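Local coordinates for uncharacterized protein (Bacteroides ovatus, PDB 4FS7) that is of unknown function but, as an extracellular protein built of BspA-type leucine-rich repeats, probably binds other proteins, at residues A[332-337]-A[355-360]; A[338-343]-A[361-366]. One frame throughout, in Å; residues are numbered along the deposited sequence. Where two conformers were deposited one is given.

Interaction 1 (A[332-337]-A[355-360]); sequences EEIGKR and RKIGAN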
loop_
_atom_site.group_PDB
_atom_site.type_symbol
_atom_site.label_atom_id
_atom_site.label_comp_id
_atom_site.label_asym_id
_atom_site.label_seq_id
_atom_site.Cartn_x
_atom_site.Cartn_y
_atom_site.Cartn_z
ATOM N N GLU A 332 17.937 1.058 -28.533
ATOM C CA GLU A 332 18.167 2.329 -29.220
ATOM C C GLU A 332 18.842 3.399 -28.368
ATOM O O GLU A 332 19.559 4.237 -28.911
ATOM C CB GLU A 332 16.848 2.907 -29.728
ATOM C CG GLU A 332 16.148 1.992 -30.763
ATOM C CD GLU A 332 14.921 2.598 -31.408
ATOM O OE1 GLU A 332 14.720 3.841 -31.389
ATOM O OE2 GLU A 332 14.165 1.788 -31.989
ATOM N N GLU A 333 18.558 3.440 -27.083
ATOM C CA GLU A 333 19.028 4.516 -26.201
ATOM C C GLU A 333 19.378 3.965 -24.839
ATOM O O GLU A 333 18.627 3.126 -24.302
ATOM C CB GLU A 333 17.952 5.604 -26.011
ATOM C CG GLU A 333 17.394 6.164 -27.331
ATOM C CD GLU A 333 16.332 7.255 -27.181
ATOM O OE1 GLU A 333 16.177 7.844 -26.088
ATOM O OE2 GLU A 333 15.636 7.533 -28.183
ATOM N N ILE A 334 20.474 4.482 -24.292
ATOM C CA ILE A 334 20.863 4.305 -22.909
ATOM C C ILE A 334 20.825 5.687 -22.269
ATOM O O ILE A 334 21.442 6.603 -22.791
ATOM C CB ILE A 334 22.357 3.714 -22.784
ATOM C CG1 ILE A 334 22.411 2.288 -23.368
ATOM C CG2 ILE A 334 22.856 3.741 -21.352
ATOM C CD1 ILE A 334 23.855 1.732 -23.597
ATOM N N GLY A 335 20.076 5.851 -21.188
ATOM C CA GLY A 335 19.871 7.144 -20.587
ATOM C C GLY A 335 20.991 7.718 -19.768
ATOM O O GLY A 335 22.045 7.123 -19.549
ATOM N N LYS A 336 20.791 8.975 -19.377
ATOM C CA LYS A 336 21.717 9.669 -18.484
ATOM C C LYS A 336 21.933 8.843 -17.221
ATOM O O LYS A 336 20.959 8.370 -16.617
ATOM C CB LYS A 336 21.118 11.044 -18.139
ATOM C CG LYS A 336 21.890 11.823 -17.104
ATOM C CD LYS A 336 21.352 13.244 -16.900
ATOM C CE LYS A 336 22.194 14.030 -15.929
ATOM N NZ LYS A 336 21.711 15.429 -15.807
ATOM N N ARG A 337 23.180 8.634 -16.820
ATOM C CA ARG A 337 23.525 7.949 -15.568
ATOM C C ARG A 337 22.910 6.555 -15.500
ATOM O O ARG A 337 22.806 5.992 -14.422
ATOM C CB ARG A 337 23.109 8.790 -14.374
ATOM C CG ARG A 337 23.996 10.013 -14.178
ATOM C CD ARG A 337 23.445 11.045 -13.171
ATOM N NE ARG A 337 23.218 10.462 -11.852
ATOM C CZ ARG A 337 22.950 11.203 -10.783
ATOM N NH1 ARG A 337 22.865 12.524 -10.877
ATOM N NH2 ARG A 337 22.702 10.629 -9.620
ATOM N N ARG A 355 21.637 4.451 -30.719
ATOM C CA ARG A 355 21.699 5.789 -31.279
ATOM C C ARG A 355 22.213 6.831 -30.307
ATOM O O ARG A 355 22.719 7.863 -30.729
ATOM C CB ARG A 355 20.296 6.224 -31.746
ATOM C CG ARG A 355 19.670 5.355 -32.818
ATOM C CD ARG A 355 18.380 6.005 -33.334
ATOM N NE ARG A 355 17.219 5.831 -32.440
ATOM C CZ ARG A 355 16.811 6.693 -31.487
ATOM N NH1 ARG A 355 17.489 7.836 -31.255
ATOM N NH2 ARG A 355 15.712 6.413 -30.745
ATOM N N LYS A 356 22.048 6.595 -29.024
ATOM C CA LYS A 356 22.312 7.637 -28.004
ATOM C C LYS A 356 22.764 6.977 -26.705
ATOM O O LYS A 356 22.177 5.998 -26.284
ATOM C CB LYS A 356 21.018 8.483 -27.748
ATOM C CG LYS A 356 21.270 9.761 -26.922
ATOM C CD LYS A 356 20.011 10.514 -26.520
ATOM C CE LYS A 356 19.254 11.117 -27.663
ATOM N NZ LYS A 356 20.041 12.126 -28.476
ATOM N N ILE A 357 23.764 7.579 -26.068
ATOM C CA ILE A 357 24.178 7.278 -24.719
ATOM C C ILE A 357 24.084 8.583 -23.928
ATOM O O ILE A 357 24.571 9.609 -24.377
ATOM C CB ILE A 357 25.625 6.728 -24.645
ATOM C CG1 ILE A 357 25.694 5.398 -25.421
ATOM C CG2 ILE A 357 26.115 6.562 -23.198
ATOM C CD1 ILE A 357 27.121 4.872 -25.619
ATOM N N GLY A 358 23.413 8.540 -22.781
ATOM C CA GLY A 358 23.196 9.744 -21.998
ATOM C C GLY A 358 24.390 10.143 -21.155
ATOM O O GLY A 358 25.343 9.388 -20.968
ATOM N N ALA A 359 24.325 11.350 -20.609
ATOM C CA ALA A 359 25.443 11.936 -19.902
ATOM C C ALA A 359 25.827 11.052 -18.735
ATOM O O ALA A 359 24.989 10.640 -17.912
ATOM C CB ALA A 359 25.135 13.353 -19.436
ATOM N N ASN A 360 27.117 10.770 -18.616
ATOM C CA ASN A 360 27.634 10.048 -17.485
ATOM C C ASN A 360 26.979 8.679 -17.275
ATOM O O ASN A 360 26.962 8.160 -16.167
ATOM C CB ASN A 360 27.587 10.925 -16.224
ATOM C CG ASN A 360 28.607 12.008 -16.282
ATOM O OD1 ASN A 360 29.759 11.753 -16.668
ATOM N ND2 ASN A 360 28.237 13.191 -15.850
#
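Arg355 reaches across to two carboxylates at once. Its CG is anti to the carbonyl carbon (chi1 -61°), and a bend at chi3 (-78°) brings the guanidinium back beside the Glu332 and Glu333 side chains. NH2 forms salt bridges with both. Glu332 OE1 lies 2.8 Å from Arg355 NH2 and meets it in the guanidinium plane, nearly straight, through the anti lone pair. Glu333 OE2 also lies 2.8 Å from Arg355 NH2, again by the anti lone pair, but tilted from the plane. Both glutamates are extended beyond CG. Glu332 runs alongside Arg355, while Glu333 crosses it obliquely. The shared cation probably offsets the carboxylates' mutual repulsion and helps keep both ionised. Glu332 O sits over one guanidinium face and accepts Arg355 N at 2.8 Å.

Ile334 N bonds to Lys356 O at 3.0 Å, and Gly358 N to Ile334 O at 2.8 Å. Ile334 and Ile357 share the buried face with the same rotamer, in loose contact. Gly358 CA passes 3.6 Å from Lys336 N. Arg337 N bonds to Ala359 O, while the Arg337 guanidinium turns away to Glu317. Short parallel strands, stacking isoleucine on isoleucine on the buried face, are typical of a leucine-rich repeat solenoid.

Interaction 2 (A[338-343]-A[361-366]); sequences SFRGCT and AFQGCI
The two segments run in register as matching type II beta turns, Phe339 to Cys342 and Phe362 to Cys365, each overlapping an inverse gamma turn centred on its cysteine. This is the stacked-coil pattern of a BspA-type leucine-rich repeat solenoid. Two in-plane backbone bonds join the coils: Phe339 N to Ala361 O, and Gly341 N to Gln363 O at 2.8 Å, the straighter of the two (165°). Gly341 and Gly364 hold the positive-phi corner of their turns.

Phe339 and Phe362 have the same chi1, with CG anti to the carbonyl carbon. Their rings point the same way with planes only 3° apart. They are slid so far that they barely overlap, with centroids 5.3 Å apart. The touch is made by Phe339 CD2 and Phe362 CE1, at 3.6 Å. Phe316 meets Phe339, and Phe384 stacks on Phe362, so the aromatic row continues into the coils beyond.

Arg340 and Gln363 lie side by side, both with CG anti to the backbone N and extended chains. Arg340 NE bonds to Gln363 OE1 at 3.0 Å, from above the carbonyl plane and well bent (134°). The guanidinium and amide planes are steeply inclined to each other. Arg340 NH1 goes to Glu317 in a salt bridge.

At the outer end Thr343 CG2 rests against Ile366 CD1, at 3.7 Å. Cys342 and Cys365 are not disulfide-bonded to each other. Cys365 SG lies 3.9 Å from Cys342 CB and only 3.0 Å from Phe339 O.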
loop_
_atom_site.group_PDB
_atom_site.type_symbol
_atom_site.label_atom_id
_atom_site.label_comp_id
_atom_site.label_asym_id
_atom_site.label_seq_id
_atom_site.Cartn_x
_atom_site.Cartn_y
_atom_site.Cartn_z
ATOM N N SER A 338 22.611 5.912 -16.638
ATOM C CA SER A 338 21.919 4.622 -16.538
ATOM C C SER A 338 22.674 3.521 -15.845
ATOM O O SER A 338 22.044 2.653 -15.246
ATOM C CB SER A 338 21.450 4.147 -17.925
ATOM O OG SER A 338 20.379 4.918 -18.456
ATOM N N PHE A 339 24.018 3.536 -15.935
ATOM C CA PHE A 339 24.864 2.574 -15.233
ATOM C C PHE A 339 25.860 3.298 -14.329
ATOM O O PHE A 339 26.885 2.744 -13.979
ATOM C CB PHE A 339 25.583 1.641 -16.240
ATOM C CG PHE A 339 24.627 0.789 -17.034
ATOM C CD1 PHE A 339 24.211 -0.437 -16.522
ATOM C CD2 PHE A 339 24.107 1.198 -18.228
ATOM C CE1 PHE A 339 23.321 -1.211 -17.235
ATOM C CE2 PHE A 339 23.191 0.415 -18.956
ATOM C CZ PHE A 339 22.821 -0.798 -18.448
ATOM N N ARG A 340 25.519 4.493 -13.865
ATOM C CA ARG A 340 26.423 5.224 -13.024
ATOM C C ARG A 340 26.670 4.428 -11.755
ATOM O O ARG A 340 25.753 3.911 -11.103
ATOM C CB ARG A 340 25.879 6.609 -12.668
ATOM C CG ARG A 340 26.753 7.340 -11.622
ATOM C CD ARG A 340 26.366 8.774 -11.410
ATOM N NE ARG A 340 27.288 9.414 -10.471
ATOM C CZ ARG A 340 27.066 9.651 -9.195
ATOM N NH1 ARG A 340 25.938 9.282 -8.599
ATOM N NH2 ARG A 340 28.016 10.226 -8.487
ATOM N N GLY A 341 27.930 4.372 -11.333
ATOM C CA GLY A 341 28.266 3.740 -10.090
ATOM C C GLY A 341 28.133 2.231 -10.085
ATOM O O GLY A 341 28.135 1.610 -9.017
ATOM N N CYS A 342 28.089 1.605 -11.258
ATOM C CA CYS A 342 28.093 0.138 -11.334
ATOM C C CYS A 342 29.548 -0.316 -11.271
ATOM O O CYS A 342 30.195 -0.612 -12.304
ATOM C CB CYS A 342 27.421 -0.347 -12.610
ATOM S SG CYS A 342 25.580 -0.100 -12.514
ATOM N N THR A 343 30.065 -0.341 -10.049
ATOM C CA THR A 343 31.480 -0.567 -9.751
ATOM C C THR A 343 32.039 -1.883 -10.246
ATOM O O THR A 343 33.243 -1.993 -10.492
ATOM C CB THR A 343 31.675 -0.576 -8.242
ATOM O OG1 THR A 343 30.967 0.531 -7.675
ATOM C CG2 THR A 343 33.160 -0.533 -7.867
ATOM N N ALA A 361 26.571 8.050 -18.390
ATOM C CA ALA A 361 25.951 6.741 -18.302
ATOM C C ALA A 361 26.818 5.704 -17.601
ATOM O O ALA A 361 26.314 4.794 -16.975
ATOM C CB ALA A 361 25.520 6.265 -19.666
ATOM N N PHE A 362 28.153 5.824 -17.789
ATOM C CA PHE A 362 29.085 4.874 -17.223
ATOM C C PHE A 362 30.071 5.517 -16.269
ATOM O O PHE A 362 31.117 4.974 -15.986
ATOM C CB PHE A 362 29.789 4.091 -18.370
ATOM C CG PHE A 362 28.844 3.283 -19.162
ATOM C CD1 PHE A 362 28.398 2.066 -18.695
ATOM C CD2 PHE A 362 28.304 3.783 -20.341
ATOM C CE1 PHE A 362 27.471 1.354 -19.406
ATOM C CE2 PHE A 362 27.350 3.049 -21.044
ATOM C CZ PHE A 362 26.945 1.830 -20.578
ATOM N N GLN A 363 29.703 6.681 -15.734
ATOM C CA GLN A 363 30.509 7.306 -14.712
ATOM C C GLN A 363 30.608 6.380 -13.503
ATOM O O GLN A 363 29.617 5.751 -13.112
ATOM C CB GLN A 363 29.878 8.626 -14.325
ATOM C CG GLN A 363 30.633 9.374 -13.244
ATOM C CD GLN A 363 29.979 10.691 -12.980
ATOM O OE1 GLN A 363 28.807 10.767 -12.670
ATOM N NE2 GLN A 363 30.746 11.756 -13.133
ATOM N N GLY A 364 31.802 6.243 -12.934
ATOM C CA GLY A 364 32.033 5.376 -11.823
ATOM C C GLY A 364 32.167 3.902 -12.158
ATOM O O GLY A 364 32.359 3.116 -11.228
ATOM N N CYS A 365 32.096 3.547 -13.436
ATOM C CA CYS A 365 32.258 2.149 -13.864
ATOM C C CYS A 365 33.733 1.843 -14.020
ATOM O O CYS A 365 34.257 1.727 -15.119
ATOM C CB CYS A 365 31.465 1.840 -15.108
ATOM S SG CYS A 365 29.661 1.925 -14.826
ATOM N N ILE A 366 34.381 1.752 -12.856
ATOM C CA ILE A 366 35.825 1.653 -12.776
ATOM C C ILE A 366 36.383 0.329 -13.282
ATOM O O ILE A 366 37.560 0.251 -13.621
ATOM C CB ILE A 366 36.311 1.980 -11.341
ATOM C CG1 ILE A 366 35.713 1.025 -10.263
ATOM C CG2 ILE A 366 35.988 3.465 -11.031
ATOM C CD1 ILE A 366 36.251 1.277 -8.793
#

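How the interactions relate
Interactions 1 and 2 join the same two successive coils. The chain passes directly from 332-337 into 338-343, and from 355-360 into 361-366. Their centres are 12 Å apart. Interaction 1 is mainly a surface contact, held by parallel strand bonds and a charged cluster. Interaction 2 is more buried. It has no strand and relies on stacked turns, parallel phenylalanines and cysteines, with its polar pair at the margin. The two meet inside the solenoid: Ile334 CG2 packs on Ala361 CB at 4.0 Å and on Phe339 CE2 at 4.1 Å. The isoleucines of the strands and the phenylalanines of the turns thus line one continuous hydrophobic interior.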